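Local coordinates for protein lipase (Penicillium expansum, PDB 3G7N) that hydrolyses triacylglycerols such as tributyrin to release free fatty acids, acting as a secreted alkaline lipase, at residues 109-114 with 147-152; 6-11 with 243-248; 97-102 with 162-167. One frame throughout, in Å; residues are numbered along the deposited sequence.

In the fold
The chain folds as an alpha/beta hydrolase, and the three contacts fasten secondary elements around its central sheet. Contacts 1 and 3 share helix 97-120, one along its middle and one at its start; their centres lie 20 Å apart and they do not touch. Contact 2 sits across the chain's centre from both, with centres 26 Å from contact 1 and 24 Å from contact 3. Contact 3 is close to the active site, the side chain of Phe162 being about 5 Å from that of Ser132, the nucleophile. In contact 2, Phe245 lies about 9 Å, side chain to side chain, from Asp188 of the charge relay. Contact 1 lies away from the catalytic residues.

Contact 1: residues 109-114 with 147-152; sequences TIITEV and QNFPDK
With chi1 at -61°, Ile111 holds CG2 anti to the backbone N, and with chi1 at -53° Phe149 turns its ring away from its own carbonyl carbon; these torsions aim the methyl and the ring across the gap, where the two side chains lie alongside each other, running opposite ways. They join helix 97-120 to the C-terminal end of helix 133-148 in this alpha/beta hydrolase fold. Phe149 is the first residue beyond that helix to leave helical backbone angles, and it opens a type I turn that Lys152 N closes on Phe149 O.

A branched isoleucine suits this spot because its two arms each touch both partners, and one residue fills the angle between ring and amide. Ile111 CG2 lies 3.8 Å from Phe149 CZ and also touches Asn148 OD1. Ile111 CD1 approaches Asn148 ND2 at 3.9 Å and meets the rim of the phenyl ring at CE2. The asparagine crosses the isoleucine at about a right angle and offers only van der Waals contact here, for its ND2 is already spent on the carbonyls of Ala144 and Ser85. Replacing Ile111 by an alanine is likely to open a gap beside CZ of Phe149 and leave the ring freer to shift against the helix.

Val114, one turn on, adds the second helix contact to the ring: its short branched side chain packs against the phenyl group and also on Ile58 and Val60 of the sheet. Val114 CG1 comes within 3.5 Å of Phe149 CE2, approaching obliquely. The ring's rim also meets backbone, with Ile111 O near the ring plane and 3.7 Å from Phe149 CZ.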
loop_
_atom_site.group_PDB
_atom_site.type_symbol
_atom_site.label_atom_id
_atom_site.label_comp_id
_atom_site.label_asym_id
_atom_site.label_seq_id
_atom_site.Cartn_x
_atom_site.Cartn_y
_atom_site.Cartn_z
ATOM N N THR A 109 -4.035 -14.384 -9.240
ATOM C CA THR A 109 -5.444 -14.023 -9.266
ATOM C C THR A 109 -5.628 -12.533 -9.541
ATOM O O THR A 109 -6.454 -12.150 -10.367
ATOM C CB THR A 109 -6.124 -14.407 -7.952
ATOM O OG1 THR A 109 -5.962 -15.817 -7.738
ATOM C CG2 THR A 109 -7.609 -14.095 -8.002
ATOM N N ILE A 110 -4.851 -11.693 -8.869
ATOM C CA ILE A 110 -4.960 -10.254 -9.048
ATOM C C ILE A 110 -4.509 -9.850 -10.455
ATOM O O ILE A 110 -5.220 -9.100 -11.131
ATOM C CB ILE A 110 -4.149 -9.520 -7.968
ATOM C CG1 ILE A 110 -4.828 -9.701 -6.613
ATOM C CG2 ILE A 110 -4.023 -8.056 -8.312
ATOM C CD1 ILE A 110 -4.024 -9.214 -5.416
ATOM N N ILE A 111 -3.348 -10.327 -10.907
ATOM C CA ILE A 111 -2.884 -9.991 -12.247
ATOM C C ILE A 111 -3.908 -10.404 -13.319
ATOM O O ILE A 111 -4.179 -9.655 -14.252
ATOM C CB ILE A 111 -1.488 -10.611 -12.541
ATOM C CG1 ILE A 111 -0.438 -10.079 -11.555
ATOM C CG2 ILE A 111 -1.067 -10.319 -13.969
ATOM C CD1 ILE A 111 -0.268 -8.575 -11.539
ATOM N N THR A 112 -4.484 -11.583 -13.165
ATOM C CA THR A 112 -5.486 -12.065 -14.117
ATOM C C THR A 112 -6.706 -11.152 -14.179
ATOM O O THR A 112 -7.181 -10.801 -15.254
ATOM C CB THR A 112 -5.914 -13.505 -13.780
ATOM O OG1 THR A 112 -4.782 -14.372 -13.936
ATOM C CG2 THR A 112 -7.014 -13.988 -14.726
ATOM N N GLU A 113 -7.186 -10.706 -13.026
ATOM C CA GLU A 113 -8.355 -9.840 -13.000
ATOM C C GLU A 113 -8.016 -8.455 -13.529
ATOM O O GLU A 113 -8.790 -7.875 -14.304
ATOM C CB GLU A 113 -8.943 -9.750 -11.589
ATOM C CG GLU A 113 -10.130 -8.802 -11.486
ATOM C CD GLU A 113 -11.362 -9.253 -12.270
ATOM O OE1 GLU A 113 -11.408 -10.411 -12.743
ATOM O OE2 GLU A 113 -12.358 -8.500 -12.275
ATOM N N VAL A 114 -6.853 -7.927 -13.186
ATOM C CA VAL A 114 -6.456 -6.633 -13.733
ATOM C C VAL A 114 -6.370 -6.697 -15.270
ATOM O O VAL A 114 -6.819 -5.773 -15.966
ATOM C CB VAL A 114 -5.145 -6.115 -13.105
ATOM C CG1 VAL A 114 -4.629 -4.862 -13.843
ATOM C CG2 VAL A 114 -5.338 -5.841 -11.610
ATOM N N GLN A 147 5.597 -4.205 -13.461
ATOM C CA GLN A 147 6.321 -5.184 -14.267
ATOM C C GLN A 147 5.378 -5.916 -15.220
ATOM O O GLN A 147 5.753 -6.219 -16.370
ATOM C CB GLN A 147 7.022 -6.185 -13.358
ATOM C CG GLN A 147 8.221 -5.606 -12.634
ATOM C CD GLN A 147 9.475 -5.683 -13.469
ATOM O OE1 GLN A 147 10.115 -4.662 -13.741
ATOM N NE2 GLN A 147 9.874 -6.885 -13.803
ATOM N N ASN A 148 4.159 -6.213 -14.774
ATOM C CA ASN A 148 3.205 -6.917 -15.628
ATOM C C ASN A 148 2.501 -6.022 -16.634
ATOM O O ASN A 148 2.113 -6.487 -17.714
ATOM C CB ASN A 148 2.173 -7.667 -14.794
ATOM C CG ASN A 148 2.678 -9.027 -14.332
ATOM O OD1 ASN A 148 2.582 -10.010 -15.070
ATOM N ND2 ASN A 148 3.299 -9.080 -13.148
ATOM N N PHE A 149 2.374 -4.736 -16.323
ATOM C CA PHE A 149 1.608 -3.799 -17.147
ATOM C C PHE A 149 2.415 -2.519 -17.400
ATOM O O PHE A 149 2.010 -1.426 -17.016
ATOM C CB PHE A 149 0.245 -3.496 -16.495
ATOM C CG PHE A 149 -0.547 -4.725 -16.161
ATOM C CD1 PHE A 149 -1.083 -5.516 -17.170
ATOM C CD2 PHE A 149 -0.788 -5.085 -14.843
ATOM C CE1 PHE A 149 -1.785 -6.650 -16.880
ATOM C CE2 PHE A 149 -1.490 -6.228 -14.546
ATOM C CZ PHE A 149 -2.029 -6.994 -15.563
ATOM N N PRO A 150 3.532 -2.649 -18.151
ATOM C CA PRO A 150 4.457 -1.529 -18.302
ATOM C C PRO A 150 3.946 -0.377 -19.184
ATOM O O PRO A 150 4.443 0.746 -19.076
ATOM C CB PRO A 150 5.692 -2.175 -18.940
ATOM C CG PRO A 150 5.180 -3.395 -19.622
ATOM C CD PRO A 150 4.072 -3.893 -18.729
ATOM N N ASP A 151 2.845 -0.593 -19.888
ATOM C CA ASP A 151 2.245 0.476 -20.680
ATOM C C ASP A 151 1.121 1.233 -19.978
ATOM O O ASP A 151 0.406 2.007 -20.613
ATOM C CB ASP A 151 1.759 -0.075 -22.024
ATOM C CG ASP A 151 0.697 -1.140 -21.868
ATOM O OD1 ASP A 151 0.502 -1.637 -20.736
ATOM O OD2 ASP A 151 0.131 -1.573 -22.900
ATOM N N LYS A 152 0.968 1.032 -18.664
ATOM C CA LYS A 152 -0.103 1.711 -17.922
ATOM C C LYS A 152 0.488 2.667 -16.901
ATOM O O LYS A 152 1.413 2.292 -16.162
ATOM C CB LYS A 152 -0.975 0.688 -17.197
ATOM C CG LYS A 152 -1.701 -0.272 -18.119
ATOM C CD LYS A 152 -2.725 0.428 -19.013
ATOM C CE LYS A 152 -3.201 -0.524 -20.115
ATOM N NZ LYS A 152 -4.328 0.076 -20.866
#

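Contact 2: residues 6-11 with 243-248; sequences AAFPDL and ASFGVV
Leu11 and Phe8, near the start of helix 8-23, close on Phe245, the second residue of the type I' turn Ser244-Val247 that links the two short strands of a hairpin in this alpha/beta hydrolase. The one CH-pi contact comes from Leu11: Leu11 CB stands over a face of the Phe245 ring, 3.7 Å from the centroid and 14° off the normal. Leucine is long enough to go further, and Leu11 CD1 reaches Phe245 CE1 at 3.7 Å.

Apolar packing at the rim falls to Phe8. Its CG is anti to the backbone N (chi1 177°), which carries the ring across to the hairpin, where Phe8 CD1 meets Phe245 CD1 at 3.9 Å, near the plane of the Phe245 ring.

The polar links are backbone bonds within the hairpin and one bond from helix 8-23. Ser244 and Val247 form a hydrogen-bonded antiparallel pair, with Ser244 N to Val247 O and Val247 N to Ser244 O each 2.9 Å. Gly246 suits its place, because a CB there would jam against the carbonyl O of Phe245. That carbonyl O accepts a hydrogen bond from ND1 of His12, whose ring also meets Phe8; Phe8 CZ lies 3.5 Å from the same Phe245 O, approached obliquely.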
loop_
_atom_site.group_PDB
_atom_site.type_symbol
_atom_site.label_atom_id
_atom_site.label_comp_id
_atom_site.label_asym_id
_atom_site.label_seq_id
_atom_site.Cartn_x
_atom_site.Cartn_y
_atom_site.Cartn_z
ATOM N N ALA A 6 -2.071 19.946 -1.028
ATOM C CA ALA A 6 -2.671 19.438 -2.256
ATOM C C ALA A 6 -2.658 17.911 -2.339
ATOM O O ALA A 6 -3.448 17.329 -3.078
ATOM C CB ALA A 6 -1.981 20.040 -3.475
ATOM N N ALA A 7 -1.743 17.278 -1.601
ATOM C CA ALA A 7 -1.631 15.812 -1.555
ATOM C C ALA A 7 -2.745 15.163 -0.746
ATOM O O ALA A 7 -2.948 13.944 -0.837
ATOM C CB ALA A 7 -0.276 15.414 -0.995
ATOM N N PHE A 8 -3.384 15.929 0.127
ATOM C CA PHE A 8 -4.275 15.354 1.129
ATOM C C PHE A 8 -5.506 14.668 0.517
ATOM O O PHE A 8 -5.856 13.556 0.921
ATOM C CB PHE A 8 -4.685 16.386 2.191
ATOM C CG PHE A 8 -5.655 15.857 3.209
ATOM C CD1 PHE A 8 -5.192 15.282 4.382
ATOM C CD2 PHE A 8 -7.016 15.942 3.015
ATOM C CE1 PHE A 8 -6.066 14.774 5.321
ATOM C CE2 PHE A 8 -7.899 15.422 3.957
ATOM C CZ PHE A 8 -7.412 14.880 5.133
ATOM N N PRO A 9 -6.165 15.305 -0.470
ATOM C CA PRO A 9 -7.393 14.669 -0.942
ATOM C C PRO A 9 -7.192 13.248 -1.490
ATOM O O PRO A 9 -7.993 12.368 -1.177
ATOM C CB PRO A 9 -7.892 15.624 -2.032
ATOM C CG PRO A 9 -7.386 16.969 -1.568
ATOM C CD PRO A 9 -6.026 16.687 -0.973
ATOM N N ASP A 10 -6.106 13.021 -2.216
ATOM C CA ASP A 10 -5.906 11.677 -2.760
ATOM C C ASP A 10 -5.550 10.685 -1.647
ATOM O O ASP A 10 -5.909 9.516 -1.702
ATOM C CB ASP A 10 -4.858 11.647 -3.878
ATOM C CG ASP A 10 -5.364 12.254 -5.173
ATOM O OD1 ASP A 10 -6.587 12.470 -5.282
ATOM O OD2 ASP A 10 -4.544 12.414 -6.100
ATOM N N LEU A 11 -4.819 11.135 -0.639
ATOM C CA LEU A 11 -4.413 10.238 0.437
ATOM C C LEU A 11 -5.589 9.953 1.366
ATOM O O LEU A 11 -5.728 8.838 1.888
ATOM C CB LEU A 11 -3.222 10.821 1.192
ATOM C CG LEU A 11 -1.921 10.813 0.392
ATOM C CD1 LEU A 11 -0.910 11.782 0.997
ATOM C CD2 LEU A 11 -1.354 9.403 0.269
ATOM N N ALA A 243 -5.202 5.100 12.317
ATOM C CA ALA A 243 -5.742 6.185 11.491
ATOM C C ALA A 243 -4.759 6.565 10.403
ATOM O O ALA A 243 -3.547 6.471 10.570
ATOM C CB ALA A 243 -6.080 7.408 12.361
ATOM N N SER A 244 -5.303 7.090 9.310
ATOM C CA SER A 244 -4.469 7.667 8.258
ATOM C C SER A 244 -5.231 8.780 7.553
ATOM O O SER A 244 -6.392 8.614 7.213
ATOM C CB SER A 244 -4.111 6.585 7.237
ATOM O OG SER A 244 -2.934 6.956 6.532
ATOM N N PHE A 245 -4.593 9.946 7.430
ATOM C CA PHE A 245 -5.194 11.087 6.719
ATOM C C PHE A 245 -6.638 11.323 7.112
ATOM O O PHE A 245 -7.494 11.572 6.262
ATOM C CB PHE A 245 -4.985 10.972 5.209
ATOM C CG PHE A 245 -3.547 10.957 4.829
ATOM C CD1 PHE A 245 -2.822 12.143 4.745
ATOM C CD2 PHE A 245 -2.859 9.754 4.863
ATOM C CE1 PHE A 245 -1.419 12.112 4.667
ATOM C CE2 PHE A 245 -1.498 9.717 4.777
ATOM C CZ PHE A 245 -0.762 10.888 4.743
ATOM N N GLY A 246 -6.888 11.300 8.411
ATOM C CA GLY A 246 -8.176 11.722 8.942
ATOM C C GLY A 246 -9.207 10.605 9.015
ATOM O O GLY A 246 -10.333 10.828 9.446
ATOM N N VAL A 247 -8.817 9.388 8.634
ATOM C CA VAL A 247 -9.737 8.247 8.635
ATOM C C VAL A 247 -9.282 7.209 9.650
ATOM O O VAL A 247 -8.171 6.673 9.538
ATOM C CB VAL A 247 -9.773 7.582 7.243
ATOM C CG1 VAL A 247 -10.710 6.381 7.263
ATOM C CG2 VAL A 247 -10.156 8.608 6.155
ATOM N N VAL A 248 -10.139 6.881 10.608
ATOM C CA VAL A 248 -9.883 5.769 11.513
ATOM C C VAL A 248 -10.399 4.496 10.862
ATOM O O VAL A 248 -11.538 4.434 10.395
ATOM C CB VAL A 248 -10.596 5.987 12.871
ATOM C CG1 VAL A 248 -10.506 4.758 13.759
ATOM C CG2 VAL A 248 -10.056 7.250 13.569
#

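Contact 3: residues 97-102 with 162-167; sequences RGVHRP and FPIGNQ
Val99, in the first turn of helix 97-120, points its CB toward Phe162 and Ile164, in the loop that follows strand 154-159 of the alpha/beta hydrolase sheet. From CB the side chain forks at once, and each methyl has its own task. With chi1 at 178°, Val99 CG1 is anti to the backbone N and reaches Ile164 CD1 at 3.9 Å. Val99 CG2, on the other branch, wedges between two residues of the loop. On one of them it lies 3.8 Å away, Val99 CG2 to Ile164 CG2; on the other it meets the rim of the Phe162 ring. Valine suits this place because both methyls, each one bond from CB, find apolar partners.

All three residues are buried, and all three also touch Ala136 of helix 133-148, whose small side chain is in keeping with three neighbours meeting there. The Phe162 side chain is about 5 Å from that of Ser132, the nucleophile, and about 6 Å from that of His241, consistent with Phe162 lying beside the catalytic centre. It is also about 4 Å from a bound sulfate, probably from the crystallisation liquor.

The two loop residues receive the valine differently. Ile164 crosses it at about a right angle, so its two methyl ends, CG2 and CD1, meet one valine methyl each. Phe162 runs alongside it the opposite way and presents its edge. The phenylalanine has CG between its backbone N and carbonyl carbon (chi1 51°), a crowded position that turns the ring toward the helix. There Val99 CG2 sits near the plane of the Phe162 ring, 3.7 Å from Phe162 CE1.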
loop_
_atom_site.group_PDB
_atom_site.type_symbol
_atom_site.label_atom_id
_atom_site.label_comp_id
_atom_site.label_asym_id
_atom_site.label_seq_id
_atom_site.Cartn_x
_atom_site.Cartn_y
_atom_site.Cartn_z
ATOM N N ARG A 97 9.725 -12.826 4.058
ATOM C CA ARG A 97 8.786 -13.880 3.728
ATOM C C ARG A 97 7.375 -13.506 4.174
ATOM O O ARG A 97 6.388 -13.886 3.546
ATOM C CB ARG A 97 9.218 -15.210 4.356
ATOM C CG ARG A 97 8.329 -16.366 3.945
ATOM C CD ARG A 97 8.723 -17.681 4.615
ATOM N NE ARG A 97 9.995 -18.192 4.123
ATOM C CZ ARG A 97 11.073 -18.353 4.883
ATOM N NH1 ARG A 97 11.049 -18.002 6.165
ATOM N NH2 ARG A 97 12.175 -18.881 4.369
ATOM N N GLY A 98 7.264 -12.821 5.310
ATOM C CA GLY A 98 5.957 -12.442 5.837
ATOM C C GLY A 98 5.132 -11.519 4.964
ATOM O O GLY A 98 3.939 -11.348 5.221
ATOM N N VAL A 99 5.745 -10.923 3.942
ATOM C CA VAL A 99 5.001 -10.166 2.931
ATOM C C VAL A 99 5.009 -10.877 1.582
ATOM O O VAL A 99 3.984 -10.927 0.907
ATOM C CB VAL A 99 5.531 -8.725 2.806
ATOM C CG1 VAL A 99 4.777 -7.952 1.720
ATOM C CG2 VAL A 99 5.401 -8.020 4.145
ATOM N N HIS A 100 6.150 -11.436 1.170
ATOM C CA HIS A 100 6.178 -12.197 -0.071
ATOM C C HIS A 100 5.207 -13.360 -0.075
ATOM O O HIS A 100 4.559 -13.619 -1.101
ATOM C CB HIS A 100 7.597 -12.663 -0.393
ATOM C CG HIS A 100 7.684 -13.515 -1.626
ATOM N ND1 HIS A 100 7.735 -12.995 -2.902
ATOM C CD2 HIS A 100 7.552 -14.849 -1.772
ATOM C CE1 HIS A 100 7.759 -13.989 -3.778
ATOM N NE2 HIS A 100 7.721 -15.126 -3.110
ATOM N N ARG A 101 5.114 -14.082 1.032
ATOM C CA ARG A 101 4.237 -15.240 1.056
ATOM C C ARG A 101 2.763 -14.894 0.799
ATOM O O ARG A 101 2.144 -15.473 -0.099
ATOM C CB ARG A 101 4.414 -16.056 2.343
ATOM C CG ARG A 101 3.609 -17.338 2.368
ATOM C CD ARG A 101 4.244 -18.350 3.336
ATOM N NE ARG A 101 3.349 -19.479 3.587
ATOM C CZ ARG A 101 2.402 -19.484 4.519
ATOM N NH1 ARG A 101 2.289 -18.461 5.355
ATOM N NH2 ARG A 101 1.623 -20.547 4.672
ATOM N N PRO A 102 2.184 -13.975 1.590
ATOM C CA PRO A 102 0.786 -13.615 1.301
ATOM C C PRO A 102 0.605 -12.994 -0.084
ATOM O O PRO A 102 -0.353 -13.322 -0.761
ATOM C CB PRO A 102 0.427 -12.623 2.416
ATOM C CG PRO A 102 1.749 -12.174 3.006
ATOM C CD PRO A 102 2.655 -13.384 2.851
ATOM N N PHE A 162 5.231 -0.736 7.164
ATOM C CA PHE A 162 6.613 -1.076 7.472
ATOM C C PHE A 162 7.381 -1.401 6.181
ATOM O O PHE A 162 6.776 -1.767 5.174
ATOM C CB PHE A 162 6.660 -2.255 8.458
ATOM C CG PHE A 162 5.841 -3.440 8.042
ATOM C CD1 PHE A 162 6.407 -4.450 7.277
ATOM C CD2 PHE A 162 4.521 -3.570 8.429
ATOM C CE1 PHE A 162 5.676 -5.587 6.947
ATOM C CE2 PHE A 162 3.780 -4.696 8.080
ATOM C CZ PHE A 162 4.383 -5.737 7.391
ATOM N N PRO A 163 8.719 -1.238 6.187
ATOM C CA PRO A 163 9.516 -1.582 5.011
ATOM C C PRO A 163 9.673 -3.098 4.915
ATOM O O PRO A 163 9.500 -3.794 5.920
ATOM C CB PRO A 163 10.865 -0.922 5.304
ATOM C CG PRO A 163 10.982 -1.057 6.838
ATOM C CD PRO A 163 9.552 -0.826 7.334
ATOM N N ILE A 164 9.896 -3.620 3.703
ATOM C CA ILE A 164 9.765 -5.060 3.503
ATOM C C ILE A 164 10.971 -5.770 2.919
ATOM O O ILE A 164 10.892 -6.964 2.638
ATOM C CB ILE A 164 8.518 -5.447 2.674
ATOM C CG1 ILE A 164 8.624 -4.973 1.222
ATOM C CG2 ILE A 164 7.249 -4.826 3.294
ATOM C CD1 ILE A 164 7.597 -5.648 0.299
ATOM N N GLY A 165 12.051 -5.046 2.666
ATOM C CA GLY A 165 13.191 -5.712 2.022
ATOM C C GLY A 165 14.477 -4.963 2.204
ATOM O O GLY A 165 14.551 -3.927 2.876
ATOM N N ASN A 166 15.484 -5.431 1.461
ATOM C CA ASN A 166 16.825 -4.867 1.562
ATOM C C ASN A 166 17.019 -3.691 0.627
ATOM O O ASN A 166 16.074 -3.246 -0.027
ATOM C CB ASN A 166 17.894 -5.942 1.350
ATOM C CG ASN A 166 17.853 -6.565 -0.049
ATOM O OD1 ASN A 166 17.049 -6.192 -0.910
ATOM N ND2 ASN A 166 18.760 -7.512 -0.286
ATOM N N GLN A 167 18.217 -3.109 0.612
ATOM C CA GLN A 167 18.437 -1.940 -0.227
ATOM C C GLN A 167 18.225 -2.243 -1.709
ATOM O O GLN A 167 17.707 -1.411 -2.446
ATOM C CB GLN A 167 19.835 -1.357 -0.013
ATOM C CG GLN A 167 20.059 -0.029 -0.743
ATOM C CD GLN A 167 19.268 1.114 -0.143
ATOM O OE1 GLN A 167 19.384 1.404 1.049
ATOM N NE2 GLN A 167 18.399 1.719 -0.943
#